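Local coordinates for protein alkylhalidase CmlS (Streptomyces venezuelae, PDB 3I3L) that is a flavin-dependent halogenase of chloramphenicol biosynthesis that holds FAD through a covalent flavin-aspartate bond, at residues F202-A207 / V252-S257. Numbering follows the deposited sequence.
Sequences FYRNFA and VDRSKS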
# COMPACT_ATOMS: atom_id res chain seq x y z
N PHE A 202 -1.42 -18.30 6.11
CA PHE A 202 -2.66 -18.61 5.38
C PHE A 202 -2.90 -17.92 4.06
O PHE A 202 -3.70 -18.40 3.24
CB PHE A 202 -3.89 -18.36 6.31
CG PHE A 202 -3.83 -19.18 7.61
CD1 PHE A 202 -3.71 -20.57 7.56
CD2 PHE A 202 -3.84 -18.56 8.84
CE1 PHE A 202 -3.58 -21.33 8.75
CE2 PHE A 202 -3.74 -19.30 10.03
CZ PHE A 202 -3.60 -20.70 9.97
N TYR A 203 -2.29 -16.75 3.85
CA TYR A 203 -2.56 -15.98 2.64
C TYR A 203 -1.62 -16.42 1.50
O TYR A 203 -0.60 -15.74 1.17
CB TYR A 203 -2.48 -14.49 2.94
CG TYR A 203 -3.70 -13.97 3.69
CD1 TYR A 203 -4.00 -14.44 4.92
CD2 TYR A 203 -4.57 -13.07 3.12
CE1 TYR A 203 -5.10 -14.01 5.63
CE2 TYR A 203 -5.68 -12.62 3.81
CZ TYR A 203 -5.91 -13.10 5.10
OH TYR A 203 -6.97 -12.71 5.85
N ARG A 204 -1.91 -17.59 0.95
CA ARG A 204 -1.01 -18.18 -0.04
C ARG A 204 -1.74 -18.25 -1.34
O ARG A 204 -2.23 -19.30 -1.70
CB ARG A 204 -0.52 -19.55 0.38
CG ARG A 204 0.33 -19.44 1.71
CD ARG A 204 0.80 -20.73 2.25
NE ARG A 204 1.57 -20.52 3.48
CZ ARG A 204 2.23 -21.47 4.12
NH1 ARG A 204 2.22 -22.72 3.62
NH2 ARG A 204 2.90 -21.19 5.24
N ASN A 205 -1.78 -17.10 -2.01
CA ASN A 205 -2.49 -16.87 -3.21
C ASN A 205 -1.67 -17.31 -4.40
O ASN A 205 -0.42 -17.17 -4.44
CB ASN A 205 -2.76 -15.36 -3.31
CG ASN A 205 -3.77 -14.89 -2.32
OD1 ASN A 205 -4.69 -15.61 -1.99
ND2 ASN A 205 -3.60 -13.68 -1.81
N PHE A 206 -2.38 -17.75 -5.43
CA PHE A 206 -1.76 -18.34 -6.63
C PHE A 206 -2.57 -17.70 -7.76
O PHE A 206 -3.78 -17.69 -7.69
CB PHE A 206 -1.93 -19.87 -6.48
CG PHE A 206 -1.68 -20.66 -7.71
CD1 PHE A 206 -0.52 -20.49 -8.41
CD2 PHE A 206 -2.61 -21.61 -8.14
CE1 PHE A 206 -0.27 -21.25 -9.59
CE2 PHE A 206 -2.43 -22.32 -9.30
CZ PHE A 206 -1.25 -22.16 -10.02
N ALA A 207 -1.90 -17.11 -8.75
CA ALA A 207 -2.62 -16.37 -9.80
C ALA A 207 -2.44 -16.93 -11.20
O ALA A 207 -1.36 -17.45 -11.53
CB ALA A 207 -2.21 -14.85 -9.81
N VAL A 252 -6.57 -17.49 -6.70
CA VAL A 252 -7.12 -18.71 -6.11
C VAL A 252 -6.13 -19.18 -5.05
O VAL A 252 -5.10 -18.52 -4.81
CB VAL A 252 -7.34 -19.80 -7.17
CG1 VAL A 252 -8.37 -19.34 -8.20
CG2 VAL A 252 -6.01 -20.17 -7.91
N ASP A 253 -6.45 -20.28 -4.37
CA ASP A 253 -5.62 -20.73 -3.24
C ASP A 253 -4.49 -21.58 -3.80
O ASP A 253 -4.62 -22.12 -4.89
CB ASP A 253 -6.44 -21.50 -2.23
CG ASP A 253 -5.64 -21.90 -1.00
OD1 ASP A 253 -5.32 -21.02 -0.18
OD2 ASP A 253 -5.30 -23.11 -0.89
N ARG A 254 -3.39 -21.70 -3.08
CA ARG A 254 -2.26 -22.42 -3.64
C ARG A 254 -2.59 -23.89 -3.81
O ARG A 254 -1.89 -24.60 -4.54
CB ARG A 254 -0.97 -22.25 -2.79
CG ARG A 254 -0.75 -23.23 -1.67
CD ARG A 254 -1.78 -23.11 -0.58
NE ARG A 254 -1.37 -23.81 0.62
CZ ARG A 254 -2.11 -24.75 1.23
NH1 ARG A 254 -3.34 -25.07 0.76
NH2 ARG A 254 -1.68 -25.33 2.36
N SER A 255 -3.64 -24.36 -3.11
CA SER A 255 -4.13 -25.76 -3.24
C SER A 255 -4.59 -26.09 -4.65
O SER A 255 -4.81 -27.29 -4.95
CB SER A 255 -5.29 -26.07 -2.27
OG SER A 255 -6.46 -25.29 -2.54
N LYS A 256 -4.73 -25.08 -5.50
CA LYS A 256 -5.13 -25.29 -6.92
C LYS A 256 -3.94 -25.57 -7.79
O LYS A 256 -4.09 -25.80 -9.03
CB LYS A 256 -5.90 -24.08 -7.52
CG LYS A 256 -7.20 -23.73 -6.82
CD LYS A 256 -8.26 -24.89 -7.04
CE LYS A 256 -9.61 -24.57 -6.32
NZ LYS A 256 -10.65 -25.54 -6.71
N SER A 257 -2.75 -25.54 -7.18
CA SER A 257 -1.48 -25.75 -7.94
C SER A 257 -1.52 -27.08 -8.65
O SER A 257 -1.20 -27.16 -9.85
CB SER A 257 -0.21 -25.69 -7.04
OG SER A 257 -0.12 -24.38 -6.43
O HOH W 1 -3.73 -21.08 1.89
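Phe-206 and Val-252 form an antiparallel hydrogen-bonded pair: Val-252 N reaches Phe-206 O at 3.0 Å (173°), while Phe-206 N gives a more bent bond to Val-252 O. Their side chains lie alongside each other on one sheet face, CD2 of Phe-206 3.7 Å from CG2 of Val-252. With CG anti to the backbone N (chi1 166°), the phenyl ring reaches the turn after strand 245-253, where Phe-206 CE2 lies 3.8 Å from Ser-257 CA; Ser-257 OG sits over one ring face, 4.0 Å above its plane, and Asp-253 O at the edge. Two residues before Phe-206, Arg-204 O accepts a weak bond from Arg-254 N (123°), and CD of Arg-254 packs 3.9 Å from CB of Arg-204.

The pairing joins strands 203-213 and 245-253 in the FAD-binding domain's large mixed sheet; 203-213 also pairs with 287-302, which carries the flavin-linked Asp-297.

Strand 245-253 leads into an Asx turn, where Ser-255 N meets Asp-253 OD2 from above the carboxylate plane. Asp-253 OD2 also takes Ser-255 OG on its anti lone pair and, on its syn one, Arg-254 NH1 in a 3.2 Å salt bridge. OD1 accepts from a water that also donates to Phe-202 O, and forms a salt bridge with Arg-394. With an alanine in place of Asp-253, the Ser-255 amide and hydroxyl and Arg-254 NH1 would probably lose their shared acceptor, and Arg-394 its carboxylate mate. Arg-254 O, 2.6 Å away, and Gln-296 position Ser-257 OG.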